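Local atomic coordinates of exodeoxyribonuclease III (PDB entry 2JC4), a protein that acts as a 3'-5' exonuclease in DNA repair, probably degrading double-stranded DNA with the help of magnesium or manganese ions. Residues L182-S187 with H218-P223; S69-Q74 with T95-R100; L80-D85 with F124-E129; P151-C156 with V171-F176. One frame throughout, in Å; residues are numbered along the deposited sequence. Where two conformers were deposited one is given.

Interaction 1 of 4, residues L182-S187 with H218-P223; sequences LGLTDS and HILVSP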
loop_
_atom_site.group_PDB
_atom_site.type_symbol
_atom_site.label_atom_id
_atom_site.label_comp_id
_atom_site.label_asym_id
_atom_site.label_seq_id
_atom_site.Cartn_x
_atom_site.Cartn_y
_atom_site.Cartn_z
ATOM N N LEU A 182 10.451 -5.365 -13.132
ATOM C CA LEU A 182 9.892 -4.434 -14.132
ATOM C C LEU A 182 10.743 -3.173 -14.335
ATOM O O LEU A 182 10.599 -2.490 -15.366
ATOM C CB LEU A 182 8.447 -4.016 -13.780
ATOM C CG LEU A 182 7.472 -5.167 -13.581
ATOM C CD1 LEU A 182 6.093 -4.666 -13.090
ATOM C CD2 LEU A 182 7.349 -6.047 -14.830
ATOM N N GLY A 183 11.597 -2.867 -13.354
ATOM C CA GLY A 183 12.406 -1.653 -13.339
ATOM C C GLY A 183 11.921 -0.682 -12.272
ATOM O O GLY A 183 11.751 0.524 -12.525
ATOM N N LEU A 184 11.648 -1.235 -11.095
ATOM C CA LEU A 184 11.164 -0.477 -9.941
ATOM C C LEU A 184 12.093 -0.756 -8.781
ATOM O O LEU A 184 12.723 -1.801 -8.753
ATOM C CB LEU A 184 9.759 -0.951 -9.566
ATOM C CG LEU A 184 8.642 -0.585 -10.543
ATOM C CD1 LEU A 184 7.400 -1.289 -10.035
ATOM C CD2 LEU A 184 8.413 0.961 -10.566
ATOM N N THR A 185 12.182 0.207 -7.860
ATOM C CA THR A 185 13.074 0.194 -6.704
ATOM C C THR A 185 12.225 0.167 -5.429
ATOM O O THR A 185 11.285 0.962 -5.302
ATOM C CB THR A 185 13.943 1.497 -6.731
ATOM O OG1 THR A 185 14.915 1.390 -7.780
ATOM C CG2 THR A 185 14.673 1.721 -5.414
ATOM N N ASP A 186 12.528 -0.765 -4.508
ATOM C CA ASP A 186 11.910 -0.780 -3.161
ATOM C C ASP A 186 12.419 0.482 -2.420
ATOM O O ASP A 186 13.515 0.463 -1.855
ATOM C CB ASP A 186 12.360 -2.094 -2.436
ATOM C CG ASP A 186 11.823 -2.245 -0.999
ATOM O OD1 ASP A 186 11.273 -1.280 -0.429
ATOM O OD2 ASP A 186 11.994 -3.363 -0.434
ATOM N N SER A 187 11.636 1.554 -2.402
ATOM C CA SER A 187 12.154 2.850 -1.926
ATOM C C SER A 187 12.732 2.821 -0.513
ATOM O O SER A 187 13.804 3.387 -0.262
ATOM C CB SER A 187 11.140 3.976 -2.062
ATOM O OG SER A 187 10.066 3.866 -1.154
ATOM N N HIS A 218 4.683 -1.133 1.192
ATOM C CA HIS A 218 5.897 -0.704 0.437
ATOM C C HIS A 218 5.585 0.425 -0.503
ATOM O O HIS A 218 4.425 0.639 -0.840
ATOM C CB HIS A 218 6.489 -1.874 -0.377
ATOM C CG HIS A 218 6.754 -3.109 0.437
ATOM N ND1 HIS A 218 7.586 -3.105 1.525
ATOM C CD2 HIS A 218 6.237 -4.363 0.358
ATOM C CE1 HIS A 218 7.603 -4.317 2.070
ATOM N NE2 HIS A 218 6.794 -5.102 1.373
ATOM N N ILE A 219 6.629 1.115 -0.976
ATOM C CA ILE A 219 6.452 2.165 -1.994
ATOM C C ILE A 219 7.492 1.874 -3.079
ATOM O O ILE A 219 8.682 1.961 -2.823
ATOM C CB ILE A 219 6.646 3.584 -1.407
ATOM C CG1 ILE A 219 5.588 3.859 -0.310
ATOM C CG2 ILE A 219 6.475 4.655 -2.522
ATOM C CD1 ILE A 219 5.797 5.138 0.440
ATOM N N LEU A 220 7.032 1.418 -4.236
ATOM C CA LEU A 220 7.946 0.984 -5.303
ATOM C C LEU A 220 7.948 2.093 -6.350
ATOM O O LEU A 220 6.872 2.580 -6.747
ATOM C CB LEU A 220 7.541 -0.377 -5.908
ATOM C CG LEU A 220 7.248 -1.605 -5.008
ATOM C CD1 LEU A 220 7.257 -2.895 -5.841
ATOM C CD2 LEU A 220 8.154 -1.716 -3.832
ATOM N N VAL A 221 9.145 2.537 -6.757
ATOM C CA VAL A 221 9.247 3.757 -7.575
ATOM C C VAL A 221 10.034 3.541 -8.891
ATOM O O VAL A 221 10.985 2.759 -8.938
ATOM C CB VAL A 221 9.864 4.973 -6.741
ATOM C CG1 VAL A 221 9.015 5.273 -5.467
ATOM C CG2 VAL A 221 11.321 4.673 -6.318
ATOM N N SER A 222 9.652 4.262 -9.944
ATOM C CA SER A 222 10.422 4.258 -11.182
ATOM C C SER A 222 11.742 5.019 -10.958
ATOM O O SER A 222 11.865 5.812 -9.996
ATOM C CB SER A 222 9.637 4.974 -12.294
ATOM O OG SER A 222 9.366 6.306 -11.903
ATOM N N PRO A 223 12.730 4.806 -11.845
ATOM C CA PRO A 223 14.006 5.487 -11.627
ATOM C C PRO A 223 13.936 6.999 -11.511
ATOM O O PRO A 223 14.670 7.552 -10.696
ATOM C CB PRO A 223 14.846 5.105 -12.858
ATOM C CG PRO A 223 14.214 3.975 -13.457
ATOM C CD PRO A 223 12.766 3.917 -13.016
HETATM O O HOH W 1 13.824 2.570 -9.919
HETATM O O HOH W 2 9.155 0.594 0.329
#
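The flat peptide group joining Val221 to Ser222 carries the methyl CD2 of Leu184 over one face. CD2 of Leu184 is 3.5 Å from Val221 C. The oxygen of this group, Val221 O, accepts from Thr185 N at 3.0 Å, with the donor tilted 17° from the carbonyl plane. Val221 N returns a bond of the same length to Thr185 O. Thr185 and Val221 are therefore an antiparallel hydrogen-bonded pair. Asp186 and Leu220 form the non-hydrogen-bonded pair beside it, where Leu220 CD2 rests 3.9 Å from Asp186 CA.

The carbonyl of Ile219 meets two donors of one residue. Ser187 N lies 3.0 Å from Ile219 O and nearly along the C=O axis. Ser187 OG adds a second bond of 2.9 Å to Ile219 O, tilted 28° from the carbonyl plane. Its chi1 of 71° sets OG between the backbone N and the carbonyl carbon. Two waters also link the strands. One joins Thr185 OG1 to Val221 O, and the other joins Asp186 OD1 to Ile219 N. Asp186 OD2 turns to Arg215 in a salt bridge.

Strand 185-186 is one of the two outermost strands of its sheet, and Asp186 is the N-cap of helix 187-191. The polar contact is thus mainly backbone pairing. Ile219 O, of a buried residue, takes two hydrogen bonds and so fixes the first turn of that helix to strand 217-221.

Interaction 2 of 4, residues S69-Q74 with T95-R100; sequences SRSVPQ and TVSGVR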
loop_
_atom_site.group_PDB
_atom_site.type_symbol
_atom_site.label_atom_id
_atom_site.label_comp_id
_atom_site.label_asym_id
_atom_site.label_seq_id
_atom_site.Cartn_x
_atom_site.Cartn_y
_atom_site.Cartn_z
ATOM N N SER A 69 -6.036 13.382 -2.674
ATOM C CA SER A 69 -4.973 14.304 -3.056
ATOM C C SER A 69 -5.471 15.739 -3.151
ATOM O O SER A 69 -6.652 15.965 -3.383
ATOM C CB SER A 69 -4.360 13.876 -4.403
ATOM O OG SER A 69 -5.374 13.685 -5.392
ATOM N N ARG A 70 -4.587 16.709 -2.954
ATOM C CA ARG A 70 -5.048 18.090 -3.141
ATOM C C ARG A 70 -5.099 18.449 -4.626
ATOM O O ARG A 70 -5.892 19.308 -5.015
ATOM C CB ARG A 70 -4.332 19.111 -2.244
ATOM C CG ARG A 70 -4.984 19.102 -0.826
ATOM C CD ARG A 70 -5.025 20.427 -0.101
ATOM N NE ARG A 70 -6.187 21.227 -0.480
ATOM C CZ ARG A 70 -6.645 22.250 0.230
ATOM N NH1 ARG A 70 -6.053 22.564 1.381
ATOM N NH2 ARG A 70 -7.700 22.946 -0.199
ATOM N N SER A 71 -4.304 17.753 -5.442
ATOM C CA SER A 71 -4.469 17.784 -6.911
ATOM C C SER A 71 -5.595 16.847 -7.406
ATOM O O SER A 71 -5.802 15.771 -6.864
ATOM C CB SER A 71 -3.153 17.423 -7.596
ATOM O OG SER A 71 -2.219 18.481 -7.434
ATOM N N VAL A 72 -6.298 17.242 -8.460
ATOM C CA VAL A 72 -7.358 16.417 -9.030
ATOM C C VAL A 72 -6.728 15.163 -9.678
ATOM O O VAL A 72 -5.819 15.279 -10.525
ATOM C CB VAL A 72 -8.205 17.233 -10.079
ATOM C CG1 VAL A 72 -9.348 16.407 -10.666
ATOM C CG2 VAL A 72 -8.766 18.518 -9.445
ATOM N N PRO A 73 -7.167 13.961 -9.269
ATOM C CA PRO A 73 -6.579 12.790 -9.942
ATOM C C PRO A 73 -7.109 12.645 -11.387
ATOM O O PRO A 73 -8.327 12.739 -11.606
ATOM C CB PRO A 73 -7.028 11.602 -9.062
ATOM C CG PRO A 73 -7.616 12.231 -7.793
ATOM C CD PRO A 73 -8.146 13.568 -8.241
ATOM N N GLN A 74 -6.213 12.438 -12.352
ATOM C CA GLN A 74 -6.595 12.279 -13.762
ATOM C C GLN A 74 -6.498 10.820 -14.243
ATOM O O GLN A 74 -5.792 10.000 -13.624
ATOM C CB GLN A 74 -5.708 13.149 -14.667
ATOM C CG GLN A 74 -5.546 14.614 -14.186
ATOM C CD GLN A 74 -6.827 15.424 -14.387
ATOM O OE1 GLN A 74 -7.413 15.409 -15.477
ATOM N NE2 GLN A 74 -7.265 16.136 -13.345
ATOM N N THR A 95 -3.370 9.544 -12.335
ATOM C CA THR A 95 -2.228 10.425 -12.571
ATOM C C THR A 95 -2.515 11.691 -11.785
ATOM O O THR A 95 -3.542 12.377 -12.026
ATOM C CB THR A 95 -2.042 10.748 -14.083
ATOM O OG1 THR A 95 -2.009 9.535 -14.838
ATOM C CG2 THR A 95 -0.760 11.521 -14.314
ATOM N N VAL A 96 -1.617 11.970 -10.837
ATOM C CA VAL A 96 -1.776 13.028 -9.855
ATOM C C VAL A 96 -0.537 13.891 -9.935
ATOM O O VAL A 96 0.576 13.393 -9.705
ATOM C CB VAL A 96 -1.917 12.463 -8.397
ATOM C CG1 VAL A 96 -2.273 13.571 -7.432
ATOM C CG2 VAL A 96 -2.970 11.346 -8.319
ATOM N N SER A 97 -0.696 15.173 -10.286
ATOM C CA SER A 97 0.487 16.061 -10.441
ATOM C C SER A 97 1.563 15.445 -11.331
ATOM O O SER A 97 2.751 15.505 -10.999
ATOM C CB SER A 97 1.133 16.370 -9.094
ATOM O OG SER A 97 0.334 17.228 -8.319
ATOM N N GLY A 98 1.153 14.833 -12.432
ATOM C CA GLY A 98 2.102 14.211 -13.353
ATOM C C GLY A 98 2.773 12.910 -12.903
ATOM O O GLY A 98 3.599 12.369 -13.629
ATOM N N VAL A 99 2.411 12.392 -11.719
ATOM C CA VAL A 99 2.947 11.106 -11.265
ATOM C C VAL A 99 1.844 10.049 -11.402
ATOM O O VAL A 99 0.722 10.274 -10.927
ATOM C CB VAL A 99 3.360 11.199 -9.785
ATOM C CG1 VAL A 99 3.852 9.843 -9.275
ATOM C CG2 VAL A 99 4.417 12.273 -9.623
ATOM N N ARG A 100 2.160 8.921 -12.021
ATOM C CA ARG A 100 1.200 7.824 -12.102
ATOM C C ARG A 100 1.260 7.089 -10.763
ATOM O O ARG A 100 2.317 6.549 -10.396
ATOM C CB ARG A 100 1.577 6.867 -13.248
ATOM C CG ARG A 100 0.520 5.834 -13.564
ATOM C CD ARG A 100 -0.812 6.506 -13.985
ATOM N NE ARG A 100 -1.764 5.516 -14.468
ATOM C CZ ARG A 100 -3.046 5.757 -14.738
ATOM N NH1 ARG A 100 -3.554 6.973 -14.583
ATOM N NH2 ARG A 100 -3.818 4.759 -15.159
HETATM O O HOH W 3 -3.317 15.995 -11.064
#
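Gln74 and Thr95 pair through both backbone bonds. Gln74 N donates to Thr95 O at 2.7 Å, and Thr95 N donates to Gln74 O at 2.8 Å. Beside them, the two methyls of Val96 divide the apolar contact. Val96 CG1 packs on Ser69 CB at 3.7 Å, and Val96 CG2 on Pro73 CB at 4.1 Å. At the outer end, Ser71 OG donates to Ser97 OG over 3.0 Å.

A second shell sets these groups. Ser69 OG donates a hydrogen bond to Ser71 O in the plane of that carbonyl, 2.6 Å away, with chi1 of 52° placing OG between the backbone N and the carbonyl carbon. A water accepts from Ser97 N and donates to Val72 O, bridging the segments. Arg100 NH1 donates to Thr95 OG1 at 3.0 Å and also to Asp75 O, while its NE forms a salt bridge with Glu134.

Val96 to Val99 is a type I' turn, closed by mutual backbone bonds between its end residues. It makes a tight beta-hairpin of strands 91-96 and 99-105. Segment 69-74 leaves strand 65-69 of one sheet for strand 76-78 at the edge of the other. This is a link between the two sheets of the DNase I-like sandwich.

Interaction 3 of 4, residues L80-D85 with F124-E129; sequences LPALPD and FAALTE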
loop_
_atom_site.group_PDB
_atom_site.type_symbol
_atom_site.label_atom_id
_atom_site.label_comp_id
_atom_site.label_asym_id
_atom_site.label_seq_id
_atom_site.Cartn_x
_atom_site.Cartn_y
_atom_site.Cartn_z
ATOM N N LEU A 80 -7.751 -4.706 -12.813
ATOM C CA LEU A 80 -6.668 -5.299 -13.611
ATOM C C LEU A 80 -7.203 -5.894 -14.917
ATOM O O LEU A 80 -8.080 -6.813 -14.882
ATOM C CB LEU A 80 -5.944 -6.408 -12.819
ATOM C CG LEU A 80 -5.275 -5.982 -11.504
ATOM C CD1 LEU A 80 -4.966 -7.197 -10.638
ATOM C CD2 LEU A 80 -4.040 -5.090 -11.782
ATOM N N PRO A 81 -6.697 -5.393 -16.068
ATOM C CA PRO A 81 -7.136 -5.934 -17.382
ATOM C C PRO A 81 -6.976 -7.442 -17.577
ATOM O O PRO A 81 -7.782 -8.063 -18.293
ATOM C CB PRO A 81 -6.239 -5.193 -18.383
ATOM C CG PRO A 81 -6.012 -3.840 -17.713
ATOM C CD PRO A 81 -5.769 -4.253 -16.239
ATOM N N ALA A 82 -5.937 -8.027 -16.984
ATOM C CA ALA A 82 -5.721 -9.465 -17.081
ATOM C C ALA A 82 -6.582 -10.255 -16.101
ATOM O O ALA A 82 -6.586 -11.472 -16.144
ATOM C CB ALA A 82 -4.220 -9.825 -16.895
ATOM N N LEU A 83 -7.289 -9.580 -15.203
ATOM C CA LEU A 83 -8.225 -10.242 -14.291
ATOM C C LEU A 83 -9.501 -9.394 -14.212
ATOM O O LEU A 83 -9.892 -8.899 -13.122
ATOM C CB LEU A 83 -7.564 -10.438 -12.917
ATOM C CG LEU A 83 -8.019 -11.600 -12.032
ATOM C CD1 LEU A 83 -7.727 -12.979 -12.654
ATOM C CD2 LEU A 83 -7.321 -11.453 -10.682
ATOM N N PRO A 84 -10.146 -9.191 -15.384
ATOM C CA PRO A 84 -11.146 -8.128 -15.549
ATOM C C PRO A 84 -12.445 -8.353 -14.783
ATOM O O PRO A 84 -13.201 -7.400 -14.557
ATOM C CB PRO A 84 -11.415 -8.143 -17.057
ATOM C CG PRO A 84 -11.143 -9.541 -17.480
ATOM C CD PRO A 84 -9.965 -9.966 -16.630
ATOM N N ASP A 85 -12.717 -9.589 -14.380
ATOM C CA ASP A 85 -13.976 -9.839 -13.702
ATOM C C ASP A 85 -13.812 -10.262 -12.236
ATOM O O ASP A 85 -14.714 -10.841 -11.637
ATOM C CB ASP A 85 -14.793 -10.848 -14.493
ATOM C CG ASP A 85 -15.022 -10.406 -15.933
ATOM O OD1 ASP A 85 -15.527 -9.294 -16.152
ATOM O OD2 ASP A 85 -14.693 -11.173 -16.846
ATOM N N PHE A 124 -1.267 -11.585 -8.398
ATOM C CA PHE A 124 0.041 -10.938 -8.605
ATOM C C PHE A 124 0.547 -10.980 -10.060
ATOM O O PHE A 124 1.202 -10.019 -10.536
ATOM C CB PHE A 124 1.079 -11.505 -7.635
ATOM C CG PHE A 124 1.161 -10.735 -6.337
ATOM C CD1 PHE A 124 0.331 -11.061 -5.251
ATOM C CD2 PHE A 124 2.040 -9.665 -6.217
ATOM C CE1 PHE A 124 0.374 -10.361 -4.056
ATOM C CE2 PHE A 124 2.102 -8.932 -5.006
ATOM C CZ PHE A 124 1.289 -9.284 -3.924
ATOM N N ALA A 125 0.265 -12.089 -10.752
ATOM C CA ALA A 125 0.640 -12.231 -12.160
ATOM C C ALA A 125 -0.091 -11.157 -12.945
ATOM O O ALA A 125 0.484 -10.520 -13.846
ATOM C CB ALA A 125 0.235 -13.606 -12.680
ATOM N N ALA A 126 -1.372 -10.976 -12.627
ATOM C CA ALA A 126 -2.179 -9.962 -13.324
ATOM C C ALA A 126 -1.680 -8.545 -12.986
ATOM O O ALA A 126 -1.643 -7.661 -13.842
ATOM C CB ALA A 126 -3.664 -10.114 -13.004
ATOM N N LEU A 127 -1.292 -8.327 -11.739
ATOM C CA LEU A 127 -0.773 -7.020 -11.371
ATOM C C LEU A 127 0.513 -6.702 -12.142
ATOM O O LEU A 127 0.693 -5.591 -12.621
ATOM C CB LEU A 127 -0.502 -6.974 -9.859
ATOM C CG LEU A 127 0.114 -5.677 -9.345
ATOM C CD1 LEU A 127 -0.883 -4.484 -9.552
ATOM C CD2 LEU A 127 0.510 -5.810 -7.893
ATOM N N THR A 128 1.412 -7.673 -12.214
ATOM C CA THR A 128 2.697 -7.496 -12.902
ATOM C C THR A 128 2.476 -7.021 -14.350
ATOM O O THR A 128 3.151 -6.103 -14.840
ATOM C CB THR A 128 3.513 -8.820 -12.856
ATOM O OG1 THR A 128 3.600 -9.238 -11.489
ATOM C CG2 THR A 128 4.920 -8.585 -13.331
ATOM N N GLU A 129 1.508 -7.636 -15.007
ATOM C CA GLU A 129 1.182 -7.304 -16.404
ATOM C C GLU A 129 0.680 -5.855 -16.524
ATOM O O GLU A 129 1.080 -5.091 -17.406
ATOM C CB GLU A 129 0.136 -8.308 -16.925
ATOM C CG GLU A 129 0.391 -8.737 -18.333
ATOM C CD GLU A 129 -0.769 -9.542 -18.893
ATOM O OE1 GLU A 129 -1.622 -8.944 -19.588
ATOM O OE2 GLU A 129 -0.834 -10.751 -18.595
HETATM O O HOH W 4 -3.637 -6.771 -15.633
#
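Leu80 lays its CD2 methyl over the backbone of helix 115-135, 3.8 Å from Leu127 CA. The same methyl meets Leu127 CD1 at 3.9 Å, where the two side chains cross obliquely. The other methyl of Leu80, CD1, reaches the neighbouring Ala126 CB at 4.0 Å.

Ala126 CB is the centre of the contact. Besides Leu80 CD1, it meets Ala82 CB at 3.9 Å, and Leu83 CB approaches it just as closely. Three residues of one turn thus converge on a single methyl. The small side chain of Ala126 lets the loop backbone come near the helix, and the CA atoms of Ala82 and Ala126 are 5.2 Å apart. Ala82 CB also lies beside the carboxylate of Glu129, 3.8 Å from OE1, with OE2 almost equally near. This is contact rather than bonding.

The direct contacts are apolar, and the polar link is a water. It accepts from Ala82 N and donates to Ala126 O, 2.8 Å away. Ala126 O thus gains a partner on the side of the helix that meets the loop.

Leu80 to Leu83 form a type I beta turn, with Leu83 N bonded to Leu80 O. Leu80 also touches Trp123 and Phe130, the helix residues just before and just after 124-129. The turn belongs to the loop between strands 76-78 and 91-96. It covers part of one side of helix 115-135, one of the helices that flank the paired sheets in the DNase I-like alpha/beta sandwich.

Interaction 4 of 4, residues P151-C156 with V171-F176; sequences PADADC and VERQWF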
loop_
_atom_site.group_PDB
_atom_site.type_symbol
_atom_site.label_atom_id
_atom_site.label_comp_id
_atom_site.label_asym_id
_atom_site.label_seq_id
_atom_site.Cartn_x
_atom_site.Cartn_y
_atom_site.Cartn_z
ATOM N N PRO A 151 9.626 -8.707 1.992
ATOM C CA PRO A 151 10.612 -9.070 0.963
ATOM C C PRO A 151 11.803 -9.946 1.370
ATOM O O PRO A 151 12.256 -10.740 0.541
ATOM C CB PRO A 151 11.099 -7.707 0.459
ATOM C CG PRO A 151 9.889 -6.813 0.628
ATOM C CD PRO A 151 9.415 -7.251 2.036
ATOM N N ALA A 152 12.319 -9.798 2.592
ATOM C CA ALA A 152 13.484 -10.615 3.041
ATOM C C ALA A 152 13.354 -10.894 4.528
ATOM O O ALA A 152 12.434 -10.365 5.174
ATOM C CB ALA A 152 14.778 -9.886 2.720
ATOM N N ASP A 153 14.243 -11.698 5.117
ATOM C CA ASP A 153 14.054 -12.037 6.556
ATOM C C ASP A 153 14.184 -10.862 7.539
ATOM O O ASP A 153 13.600 -10.885 8.609
ATOM C CB ASP A 153 14.922 -13.234 6.973
ATOM C CG ASP A 153 14.278 -14.586 6.613
ATOM O OD1 ASP A 153 13.049 -14.674 6.337
ATOM O OD2 ASP A 153 15.018 -15.569 6.657
ATOM N N ALA A 154 14.897 -9.806 7.166
ATOM C CA ALA A 154 14.912 -8.589 7.998
ATOM C C ALA A 154 13.507 -7.964 8.164
ATOM O O ALA A 154 13.293 -7.131 9.055
ATOM C CB ALA A 154 15.894 -7.568 7.429
ATOM N N ASP A 155 12.567 -8.380 7.313
ATOM C CA ASP A 155 11.184 -7.860 7.255
ATOM C C ASP A 155 10.180 -8.744 7.994
ATOM O O ASP A 155 9.003 -8.461 8.009
ATOM C CB ASP A 155 10.761 -7.732 5.781
ATOM C CG ASP A 155 11.723 -6.847 5.007
ATOM O OD1 ASP A 155 12.117 -5.792 5.561
ATOM O OD2 ASP A 155 12.090 -7.172 3.868
ATOM N N CYS A 156 10.645 -9.860 8.563
ATOM C CA CYS A 156 9.786 -10.763 9.366
ATOM C C CYS A 156 10.439 -10.964 10.744
ATOM O O CYS A 156 11.537 -11.512 10.804
ATOM C CB CYS A 156 9.631 -12.110 8.646
ATOM S SG CYS A 156 8.938 -12.028 6.965
ATOM N N VAL A 171 8.363 -18.238 -2.394
ATOM C CA VAL A 171 7.596 -17.958 -3.619
ATOM C C VAL A 171 6.953 -16.556 -3.613
ATOM O O VAL A 171 6.975 -15.861 -4.627
ATOM C CB VAL A 171 6.574 -19.078 -3.962
ATOM C CG1 VAL A 171 5.483 -19.207 -2.880
ATOM C CG2 VAL A 171 6.005 -18.865 -5.361
ATOM N N GLU A 172 6.382 -16.153 -2.482
ATOM C CA GLU A 172 5.849 -14.781 -2.344
ATOM C C GLU A 172 6.950 -13.775 -2.589
ATOM O O GLU A 172 6.750 -12.758 -3.282
ATOM C CB GLU A 172 5.271 -14.575 -0.948
ATOM C CG GLU A 172 3.869 -15.175 -0.763
ATOM C CD GLU A 172 3.471 -15.241 0.723
ATOM O OE1 GLU A 172 4.126 -15.983 1.472
ATOM O OE2 GLU A 172 2.526 -14.544 1.148
ATOM N N ARG A 173 8.141 -14.062 -2.062
ATOM C CA ARG A 173 9.265 -13.144 -2.282
ATOM C C ARG A 173 9.643 -13.061 -3.765
ATOM O O ARG A 173 9.980 -11.985 -4.276
ATOM C CB ARG A 173 10.438 -13.507 -1.371
ATOM C CG ARG A 173 10.115 -13.192 0.061
ATOM C CD ARG A 173 11.125 -13.763 1.023
ATOM N NE ARG A 173 10.847 -13.211 2.367
ATOM C CZ ARG A 173 11.374 -13.686 3.486
ATOM N NH1 ARG A 173 12.221 -14.723 3.438
ATOM N NH2 ARG A 173 11.091 -13.103 4.652
ATOM N N GLN A 174 9.472 -14.173 -4.480
ATOM C CA GLN A 174 9.638 -14.137 -5.937
ATOM C C GLN A 174 8.605 -13.264 -6.648
ATOM O O GLN A 174 8.965 -12.546 -7.586
ATOM C CB GLN A 174 9.663 -15.531 -6.558
ATOM C CG GLN A 174 10.148 -15.502 -8.058
ATOM C CD GLN A 174 11.504 -14.797 -8.231
ATOM O OE1 GLN A 174 12.537 -15.218 -7.675
ATOM N NE2 GLN A 174 11.509 -13.731 -9.011
ATOM N N TRP A 175 7.349 -13.296 -6.199
ATOM C CA TRP A 175 6.321 -12.413 -6.772
ATOM C C TRP A 175 6.654 -10.948 -6.537
ATOM O O TRP A 175 6.483 -10.135 -7.442
ATOM C CB TRP A 175 4.915 -12.728 -6.242
ATOM C CG TRP A 175 4.540 -14.169 -6.442
ATOM C CD1 TRP A 175 5.053 -15.044 -7.374
ATOM C CD2 TRP A 175 3.573 -14.913 -5.677
ATOM N NE1 TRP A 175 4.477 -16.289 -7.212
ATOM C CE2 TRP A 175 3.570 -16.231 -6.176
ATOM C CE3 TRP A 175 2.746 -14.595 -4.593
ATOM C CZ2 TRP A 175 2.753 -17.226 -5.640
ATOM C CZ3 TRP A 175 1.937 -15.594 -4.045
ATOM C CH2 TRP A 175 1.945 -16.887 -4.581
ATOM N N PHE A 176 7.180 -10.624 -5.364
ATOM C CA PHE A 176 7.611 -9.270 -5.078
ATOM C C PHE A 176 8.799 -8.904 -5.983
ATOM O O PHE A 176 8.849 -7.802 -6.551
ATOM C CB PHE A 176 7.953 -9.107 -3.584
ATOM C CG PHE A 176 8.390 -7.700 -3.211
ATOM C CD1 PHE A 176 7.440 -6.681 -3.057
ATOM C CD2 PHE A 176 9.737 -7.392 -3.048
ATOM C CE1 PHE A 176 7.833 -5.389 -2.722
ATOM C CE2 PHE A 176 10.129 -6.085 -2.708
ATOM C CZ PHE A 176 9.171 -5.104 -2.531
HETATM O O HOH W 5 11.788 -10.187 -2.145
#
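In this DNase I-like fold, the loop after strand 141-144 carries Asp146 and Asn148, predicted to be catalytic and metal-binding residues. Further on, its Pro151 and Asp153 pack against Phe176 and Arg173 of helix 170-180.

Pro151 makes a CH-pi contact with Phe176. Its CG stands over one face of the ring, 3.7 Å from the ring centroid and nearest to CE2. The ring also meets that of His218 in strand 217-221.

Arg173 reaches to the loop, its chain extended from CG to NE, with its CG and CD both 3.3 Å from Pro151 O. Its NE donates to Ala150 O, just before the segment. The backbone carbon of Ala152 lies over one face of the guanidinium. Asp153 OD1 sits at the guanidinium edge, in its plane; the carboxylate plane is turned 69° from that of the guanidinium. A water hydrogen-bonded to Pro151 O adds a weak link to Arg173 O.

The 3-10 turn of residues 153-155 is held through Asp155: its OD2 accepts from Ala152 N, and its OD1 forms salt bridges with Arg189 and Arg215. Cys156, just after the turn, forms a disulfide with Cys168.

The salt bridge is end-on and converges on one oxygen: Arg173 NH1 and NH2 each donate to Asp153 OD1, both from one face of the carboxylate and both 3.0 Å away.

In the fold
From the N terminus, interaction 2 opens first at residues 69-74. Interaction 3 opens at 80-85 before interaction 2 closes at 95-100, and it closes at 124-129, so the two cross. Interaction 2 ties the passage between the two sheets to a hairpin. Interaction 3 ties the next loop to helix 115-135. Interaction 4 follows in series and closes a short loop, from 151-156 to helix 170-180. Interaction 1 comes last and brings strand 185-186 beside strand 217-221 at the sheet edge opposite strand 76-78. Interaction 1 touches interaction 4 through His218 and Leu220, and interaction 3 through Leu182 on Thr128. Phe124 and Trp175 join interactions 3 and 4.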